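Long-range contacts in aldehyde dehydrogenase (Listeria monocytogenes, PDB 3K9D), which probably oxidises or reduces aldehyde or oxo groups with NAD or NADP as coenzyme: residues K41-A46 and K128-I133; A46-R51 and K73-S78; S123-K128 and E153-I158. All blocks are in the same frame, centred on the assembly; numbering follows the deposited sequence.

Interaction 1 (K41-A46 and K128-I133); sequences KAIADA and KTLISI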
loop_
_atom_site.group_PDB
_atom_site.type_symbol
_atom_site.label_atom_id
_atom_site.label_comp_id
_atom_site.label_asym_id
_atom_site.label_seq_id
_atom_site.Cartn_x
_atom_site.Cartn_y
_atom_site.Cartn_z
ATOM N N LYS A 41 19.770 16.345 6.131
ATOM C CA LYS A 41 20.472 16.869 7.312
ATOM C C LYS A 41 20.210 18.364 7.523
ATOM O O LYS A 41 20.040 18.813 8.663
ATOM C CB LYS A 41 21.975 16.544 7.203
ATOM C CG LYS A 41 22.964 17.430 8.006
ATOM C CD LYS A 41 23.185 16.950 9.423
ATOM C CE LYS A 41 24.637 17.136 9.840
ATOM N NZ LYS A 41 25.038 18.575 9.962
ATOM N N ALA A 42 20.153 19.122 6.427
ATOM C CA ALA A 42 19.850 20.557 6.485
ATOM C C ALA A 42 18.422 20.833 6.961
ATOM O O ALA A 42 18.178 21.821 7.660
ATOM C CB ALA A 42 20.072 21.192 5.149
ATOM N N ILE A 43 17.489 19.962 6.570
ATOM C CA ILE A 43 16.090 20.048 7.000
ATOM C C ILE A 43 15.985 19.754 8.496
ATOM O O ILE A 43 15.305 20.482 9.250
ATOM C CB ILE A 43 15.171 19.080 6.163
ATOM C CG1 ILE A 43 15.107 19.547 4.712
ATOM C CG2 ILE A 43 13.768 18.989 6.750
ATOM C CD1 ILE A 43 14.607 18.480 3.686
ATOM N N ALA A 44 16.686 18.702 8.914
ATOM C CA ALA A 44 16.708 18.283 10.305
ATOM C C ALA A 44 17.306 19.369 11.194
ATOM O O ALA A 44 16.762 19.665 12.263
ATOM C CB ALA A 44 17.481 16.987 10.458
ATOM N N ASP A 45 18.387 19.966 10.753
ATOM C CA ASP A 45 19.021 21.032 11.485
ATOM C C ASP A 45 18.131 22.236 11.602
ATOM O O ASP A 45 17.958 22.732 12.677
ATOM C CB ASP A 45 20.365 21.394 10.910
ATOM C CG ASP A 45 21.390 20.377 11.180
ATOM O OD1 ASP A 45 21.193 19.523 12.004
ATOM O OD2 ASP A 45 22.415 20.430 10.534
ATOM N N ALA A 46 17.550 22.682 10.508
ATOM C CA ALA A 46 16.618 23.818 10.518
ATOM C C ALA A 46 15.378 23.588 11.387
ATOM O O ALA A 46 14.945 24.500 12.092
ATOM C CB ALA A 46 16.212 24.196 9.116
ATOM N N LYS A 128 7.481 14.471 7.918
ATOM C CA LYS A 128 7.045 14.046 6.571
ATOM C C LYS A 128 8.001 14.530 5.492
ATOM O O LYS A 128 8.275 13.804 4.545
ATOM C CB LYS A 128 5.631 14.543 6.246
ATOM C CG LYS A 128 4.529 13.872 7.040
ATOM C CD LYS A 128 3.146 14.150 6.438
ATOM C CE LYS A 128 2.088 13.247 7.106
ATOM N NZ LYS A 128 0.681 13.648 6.853
ATOM N N THR A 129 8.497 15.758 5.657
ATOM C CA THR A 129 9.439 16.360 4.732
ATOM C C THR A 129 10.703 15.512 4.693
ATOM O O THR A 129 11.116 15.065 3.625
ATOM C CB THR A 129 9.773 17.801 5.128
ATOM O OG1 THR A 129 8.602 18.609 5.032
ATOM C CG2 THR A 129 10.846 18.390 4.197
ATOM N N LEU A 130 11.271 15.261 5.871
ATOM C CA LEU A 130 12.493 14.477 6.023
ATOM C C LEU A 130 12.410 13.111 5.378
ATOM O O LEU A 130 13.326 12.715 4.662
ATOM C CB LEU A 130 12.814 14.284 7.503
ATOM C CG LEU A 130 13.490 15.428 8.239
ATOM C CD1 LEU A 130 13.287 15.223 9.708
ATOM C CD2 LEU A 130 14.951 15.499 7.897
ATOM N N ILE A 131 11.318 12.392 5.631
ATOM C CA ILE A 131 11.152 11.049 5.054
ATOM C C ILE A 131 10.847 11.025 3.532
ATOM O O ILE A 131 11.361 10.165 2.816
ATOM C CB ILE A 131 10.185 10.146 5.901
ATOM C CG1 ILE A 131 8.743 10.679 5.897
ATOM C CG2 ILE A 131 10.728 10.020 7.344
ATOM C CD1 ILE A 131 7.726 9.703 6.401
ATOM N N SER A 132 10.049 11.980 3.049
ATOM C CA SER A 132 9.764 12.112 1.613
ATOM C C SER A 132 11.009 12.478 0.821
ATOM O O SER A 132 11.349 11.801 -0.151
ATOM C CB SER A 132 8.670 13.148 1.343
ATOM O OG SER A 132 7.478 12.810 2.031
ATOM N N ILE A 133 11.693 13.536 1.254
ATOM C CA ILE A 133 12.945 13.981 0.633
ATOM C C ILE A 133 14.025 12.890 0.684
ATOM O O ILE A 133 14.740 12.678 -0.311
ATOM C CB ILE A 133 13.461 15.318 1.260
ATOM C CG1 ILE A 133 12.508 16.486 0.940
ATOM C CG2 ILE A 133 14.882 15.627 0.803
ATOM C CD1 ILE A 133 12.596 17.027 -0.500
#
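Ile43 meets Thr129, Leu130 and Ile133 in an antiparallel helix pair, formed where helix 33-49 runs back along helix 121-134. The axes of the two short segments come within 9.7 Å at an angle of 175°. Both branches of Ile43 reach the methyl of Thr129. CG2, anti to the backbone N, lies 3.9 Å from Thr129 CG2 and equally far from Leu130 CD2, and the side chains of Ile43 and Leu130 slide past each other in opposite directions. The other branch ends in CD1, which meets Thr129 CG2 at 3.8 Å and Ile133 CG1 at 4.0 Å. Leu130 CD2 also touches Ala44, 3.9 Å from its CB. Helix 121-134 is the crossover of a beta-alpha-beta unit joining parallel strands 102-116 and 138-143 in the Rossmann-like part of the aldehyde dehydrogenase fold. Lys128 and Thr129 of this helix touch strand 138-143, and helix 33-49 packs on it from farther out. Thr129 turns its methyl to Ile43 while its OG1 bonds Val125 O in its own helix. From helix 148-164, Ile158 and Ala162 touch Ile43 as well.

Interaction 2 (A46-R51 and K73-S78); sequences AGYGAR and KNVFAS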
loop_
_atom_site.group_PDB
_atom_site.type_symbol
_atom_site.label_atom_id
_atom_site.label_comp_id
_atom_site.label_asym_id
_atom_site.label_seq_id
_atom_site.Cartn_x
_atom_site.Cartn_y
_atom_site.Cartn_z
ATOM N N ALA A 46 17.550 22.682 10.508
ATOM C CA ALA A 46 16.618 23.818 10.518
ATOM C C ALA A 46 15.378 23.588 11.387
ATOM O O ALA A 46 14.945 24.500 12.092
ATOM C CB ALA A 46 16.212 24.196 9.116
ATOM N N GLY A 47 14.827 22.375 11.334
ATOM C CA GLY A 47 13.696 21.980 12.168
ATOM C C GLY A 47 14.028 22.030 13.652
ATOM O O GLY A 47 13.287 22.634 14.438
ATOM N N TYR A 48 15.145 21.398 14.019
ATOM C CA TYR A 48 15.663 21.405 15.386
ATOM C C TYR A 48 15.931 22.812 15.897
ATOM O O TYR A 48 15.550 23.129 17.004
ATOM C CB TYR A 48 16.926 20.534 15.502
ATOM C CG TYR A 48 17.482 20.419 16.913
ATOM C CD1 TYR A 48 16.790 19.726 17.910
ATOM C CD2 TYR A 48 18.711 21.002 17.244
ATOM C CE1 TYR A 48 17.308 19.621 19.202
ATOM C CE2 TYR A 48 19.239 20.901 18.527
ATOM C CZ TYR A 48 18.532 20.211 19.500
ATOM O OH TYR A 48 19.054 20.120 20.767
ATOM N N GLY A 49 16.540 23.660 15.073
ATOM C CA GLY A 49 16.905 25.021 15.486
ATOM C C GLY A 49 15.691 25.892 15.743
ATOM O O GLY A 49 15.710 26.732 16.630
ATOM N N ALA A 50 14.625 25.663 14.978
ATOM C CA ALA A 50 13.367 26.390 15.130
ATOM C C ALA A 50 12.380 25.732 16.118
ATOM O O ALA A 50 11.203 26.112 16.171
ATOM C CB ALA A 50 12.703 26.566 13.758
ATOM N N ARG A 51 12.854 24.774 16.908
ATOM C CA ARG A 51 11.980 24.024 17.837
ATOM C C ARG A 51 11.077 24.867 18.763
ATOM O O ARG A 51 9.890 24.581 18.893
ATOM C CB ARG A 51 12.770 22.986 18.657
ATOM C CG ARG A 51 13.783 23.541 19.668
ATOM C CD ARG A 51 14.702 22.422 20.135
ATOM N NE ARG A 51 15.823 22.868 20.969
ATOM C CZ ARG A 51 16.981 23.335 20.508
ATOM N NH1 ARG A 51 17.195 23.470 19.201
ATOM N NH2 ARG A 51 17.924 23.709 21.365
ATOM N N LYS A 73 8.251 17.501 20.741
ATOM C CA LYS A 73 7.699 16.892 19.513
ATOM C C LYS A 73 8.456 17.380 18.299
ATOM O O LYS A 73 8.664 16.635 17.339
ATOM C CB LYS A 73 6.227 17.235 19.363
ATOM C CG LYS A 73 5.332 16.554 20.371
ATOM C CD LYS A 73 4.007 17.273 20.487
ATOM C CE LYS A 73 3.140 17.013 19.290
ATOM N NZ LYS A 73 1.783 17.594 19.444
ATOM N N ASN A 74 8.866 18.640 18.358
ATOM C CA ASN A 74 9.691 19.231 17.317
ATOM C C ASN A 74 11.090 18.657 17.301
ATOM O O ASN A 74 11.645 18.437 16.221
ATOM C CB ASN A 74 9.684 20.749 17.418
ATOM C CG ASN A 74 8.484 21.364 16.735
ATOM O OD1 ASN A 74 7.799 20.707 15.965
ATOM N ND2 ASN A 74 8.241 22.644 16.988
ATOM N N VAL A 75 11.631 18.374 18.498
ATOM C CA VAL A 75 12.908 17.657 18.678
ATOM C C VAL A 75 12.837 16.224 18.144
ATOM O O VAL A 75 13.763 15.752 17.470
ATOM C CB VAL A 75 13.367 17.647 20.192
ATOM C CG1 VAL A 75 14.532 16.691 20.439
ATOM C CG2 VAL A 75 13.764 19.034 20.636
ATOM N N PHE A 76 11.754 15.535 18.486
ATOM C CA PHE A 76 11.521 14.172 18.038
ATOM C C PHE A 76 11.466 14.115 16.509
ATOM O O PHE A 76 12.230 13.381 15.900
ATOM C CB PHE A 76 10.242 13.590 18.665
ATOM C CG PHE A 76 9.850 12.262 18.097
ATOM C CD1 PHE A 76 10.518 11.108 18.483
ATOM C CD2 PHE A 76 8.812 12.165 17.173
ATOM C CE1 PHE A 76 10.175 9.883 17.939
ATOM C CE2 PHE A 76 8.458 10.945 16.635
ATOM C CZ PHE A 76 9.141 9.803 17.012
ATOM N N ALA A 77 10.586 14.923 15.914
ATOM C CA ALA A 77 10.415 15.023 14.460
ATOM C C ALA A 77 11.679 15.375 13.674
ATOM O O ALA A 77 11.821 14.971 12.517
ATOM C CB ALA A 77 9.366 16.023 14.155
ATOM N N SER A 78 12.569 16.152 14.288
ATOM C CA SER A 78 13.821 16.542 13.649
ATOM C C SER A 78 14.948 15.566 14.026
ATOM O O SER A 78 15.329 14.729 13.203
ATOM C CB SER A 78 14.167 18.026 13.903
ATOM O OG SER A 78 14.272 18.337 15.284
#
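Asn74 ND2 donates a 3.2 Å hydrogen bond to Arg51 O at the helix-helix junction where helix 33-49 ends and helix 51-62 begins, with Ala50 as N-cap of the latter. The bond is nearly straight, with an N-H...O angle of 169°, and ND2 sits in the carbonyl plane of Arg51, on a lone pair of the oxygen. Beside it, Val75 CG2 touches both Arg51 CD, at 3.6 Å, and Tyr48 CE1, at 3.9 Å. One turn along helix 67-85, Ser78 OG sits at the edge of the Tyr48 ring and 3.5 Å from Tyr48 CB, while Ser78 CB lies against the backbone of Gly47. Further bonds position these groups. Asn74 OD1 is bonded to Thr122 OG1, which helps fix the rotation of the amide, and Ser78 OG gives its hydrogen to Asn74 O (2.8 Å). Within 46-51, Arg51 starts with CG between the backbone N and the carbonyl carbon (chi1 67°), and its guanidinium lies over the Tyr48 ring, NH1 standing 3.3 Å above the plane at the centre. Tyr48 O is gripped twice: Arg51 N and Arg51 NH1, the latter at 2.8 Å, reach it from opposite faces of its plane.

Interaction 3 (S123-K128 and E153-I158); sequences STVIYK and ETVRII
Val125 and Thr154 slide past each other in opposite directions where helix 121-134 lies beside helix 148-164, the segment axes 9.6 Å apart with a crossing angle of -35°. The side chain of Val125 can be followed outward. Its CB already touches the neighbouring helix, 3.9 Å from Thr154 CG2. CG1, anti to the backbone N (chi1 169°), then meets three partners: Thr154 CG2 at 3.7 Å, Val155 CG2 at 3.8 Å and Ile158 CD1 at 3.9 Å. Ile126 adds a second approach to the same threonine methyl, its CG1 lying 3.8 Å from Thr154 CG2, with the two side chains crossing at about a right angle. Ile158 CD1 reaches the backbone of this residue too, 4.2 Å from Ile126 CA. These helices belong to successive beta-alpha-beta crossovers of the Rossmann-like sheet, sharing strand 138-143, and Phe141 of that strand touches both Val125 and Val155. In the interface itself Thr154 presents CG2, and its OG1 is bonded to Ala150 O within the same helix. With no hydrogen bond passing between the two segments, the contact depends on the fit of methyl and methylene groups, and the one threonine in it contributes chiefly as a hydrocarbon.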
loop_
_atom_site.group_PDB
_atom_site.type_symbol
_atom_site.label_atom_id
_atom_site.label_comp_id
_atom_site.label_asym_id
_atom_site.label_seq_id
_atom_site.Cartn_x
_atom_site.Cartn_y
_atom_site.Cartn_z
ATOM N N SER A 123 5.555 19.524 13.993
ATOM C CA SER A 123 6.281 18.258 14.118
ATOM C C SER A 123 5.969 17.287 12.960
ATOM O O SER A 123 6.850 16.574 12.470
ATOM C CB SER A 123 6.003 17.590 15.475
ATOM O OG SER A 123 4.610 17.442 15.725
ATOM N N THR A 124 4.723 17.280 12.511
ATOM C CA THR A 124 4.329 16.407 11.394
ATOM C C THR A 124 4.955 16.871 10.064
ATOM O O THR A 124 5.447 16.041 9.284
ATOM C CB THR A 124 2.780 16.242 11.281
ATOM O OG1 THR A 124 2.244 15.783 12.532
ATOM C CG2 THR A 124 2.411 15.230 10.213
ATOM N N VAL A 125 4.952 18.183 9.820
ATOM C CA VAL A 125 5.606 18.750 8.633
ATOM C C VAL A 125 7.084 18.383 8.572
ATOM O O VAL A 125 7.561 17.887 7.549
ATOM C CB VAL A 125 5.437 20.287 8.533
ATOM C CG1 VAL A 125 6.349 20.878 7.436
ATOM C CG2 VAL A 125 3.998 20.650 8.248
ATOM N N ILE A 126 7.799 18.599 9.671
ATOM C CA ILE A 126 9.246 18.340 9.721
ATOM C C ILE A 126 9.513 16.890 9.360
ATOM O O ILE A 126 10.327 16.609 8.492
ATOM C CB ILE A 126 9.859 18.705 11.108
ATOM C CG1 ILE A 126 9.934 20.221 11.262
ATOM C CG2 ILE A 126 11.258 18.111 11.270
ATOM C CD1 ILE A 126 10.057 20.724 12.730
ATOM N N TYR A 127 8.799 15.991 10.031
ATOM C CA TYR A 127 8.947 14.551 9.888
ATOM C C TYR A 127 8.615 14.043 8.476
ATOM O O TYR A 127 9.391 13.298 7.924
ATOM C CB TYR A 127 8.108 13.835 10.963
ATOM C CG TYR A 127 7.482 12.532 10.529
ATOM C CD1 TYR A 127 8.234 11.355 10.462
ATOM C CD2 TYR A 127 6.122 12.470 10.197
ATOM C CE1 TYR A 127 7.643 10.140 10.045
ATOM C CE2 TYR A 127 5.531 11.267 9.783
ATOM C CZ TYR A 127 6.291 10.115 9.717
ATOM O OH TYR A 127 5.693 8.936 9.311
ATOM N N LYS A 128 7.481 14.471 7.918
ATOM C CA LYS A 128 7.045 14.046 6.571
ATOM C C LYS A 128 8.001 14.530 5.492
ATOM O O LYS A 128 8.275 13.804 4.545
ATOM C CB LYS A 128 5.631 14.543 6.246
ATOM C CG LYS A 128 4.529 13.872 7.040
ATOM C CD LYS A 128 3.146 14.150 6.438
ATOM C CE LYS A 128 2.088 13.247 7.106
ATOM N NZ LYS A 128 0.681 13.648 6.853
ATOM N N GLU A 153 5.039 28.611 8.176
ATOM C CA GLU A 153 6.350 29.036 8.683
ATOM C C GLU A 153 7.351 27.889 8.878
ATOM O O GLU A 153 8.529 28.064 8.581
ATOM C CB GLU A 153 6.215 29.922 9.937
ATOM C CG GLU A 153 7.537 30.334 10.598
ATOM C CD GLU A 153 8.357 31.332 9.778
ATOM O OE1 GLU A 153 7.952 31.706 8.662
ATOM O OE2 GLU A 153 9.421 31.746 10.263
ATOM N N THR A 154 6.880 26.726 9.334
ATOM C CA THR A 154 7.669 25.468 9.314
ATOM C C THR A 154 8.136 25.115 7.899
ATOM O O THR A 154 9.306 24.776 7.686
ATOM C CB THR A 154 6.851 24.255 9.834
ATOM O OG1 THR A 154 6.185 24.602 11.050
ATOM C CG2 THR A 154 7.745 23.038 10.070
ATOM N N VAL A 155 7.208 25.192 6.945
ATOM C CA VAL A 155 7.518 24.933 5.549
ATOM C C VAL A 155 8.531 25.947 5.022
ATOM O O VAL A 155 9.527 25.554 4.422
ATOM C CB VAL A 155 6.238 24.880 4.660
ATOM C CG1 VAL A 155 6.604 24.917 3.159
ATOM C CG2 VAL A 155 5.437 23.638 4.986
ATOM N N ARG A 156 8.298 27.233 5.285
ATOM C CA ARG A 156 9.232 28.292 4.878
ATOM C C ARG A 156 10.658 28.047 5.392
ATOM O O ARG A 156 11.627 28.155 4.625
ATOM C CB ARG A 156 8.734 29.658 5.358
ATOM C CG ARG A 156 9.431 30.849 4.667
ATOM C CD ARG A 156 9.231 32.146 5.422
ATOM N NE ARG A 156 9.840 32.123 6.757
ATOM C CZ ARG A 156 11.102 32.448 7.029
ATOM N NH1 ARG A 156 11.925 32.835 6.055
ATOM N NH2 ARG A 156 11.545 32.395 8.281
ATOM N N ILE A 157 10.769 27.696 6.677
ATOM C CA ILE A 157 12.064 27.491 7.348
ATOM C C ILE A 157 12.851 26.289 6.812
ATOM O O ILE A 157 14.024 26.423 6.470
ATOM C CB ILE A 157 11.913 27.412 8.902
ATOM C CG1 ILE A 157 11.674 28.812 9.483
ATOM C CG2 ILE A 157 13.145 26.779 9.565
ATOM C CD1 ILE A 157 11.294 28.813 10.960
ATOM N N ILE A 158 12.217 25.123 6.728
ATOM C CA ILE A 158 12.952 23.912 6.331
ATOM C C ILE A 158 13.253 23.878 4.823
ATOM O O ILE A 158 14.210 23.235 4.394
ATOM C CB ILE A 158 12.275 22.603 6.858
ATOM C CG1 ILE A 158 10.952 22.342 6.145
ATOM C CG2 ILE A 158 12.112 22.660 8.411
ATOM C CD1 ILE A 158 10.176 21.158 6.702
#

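In the fold
The three contacts lie in one cluster of helices, on the same side of the chain's centre, with their own centres about 8 to 10 Å apart. Interactions 1 and 2 both use helix 33-49 and share Ala46, interaction 2 running on into the start of helix 51-62; between them, Ala44 O lies 3.5 Å from Ser78 CB. Interactions 1 and 3 use helix 121-134 and share Lys128. Ile158 joins them, its CD1 packing 3.4 Å from Thr129 OG1, and its side chain also touches Ile43. Interactions 2 and 3 share no helix, yet helix 67-85 meets helix 121-134 directly, with Ala77 O 3.4 Å from Ile126 CG2. Helix 121-134 thus touches all three neighbours: 33-49, 67-85 and 148-164.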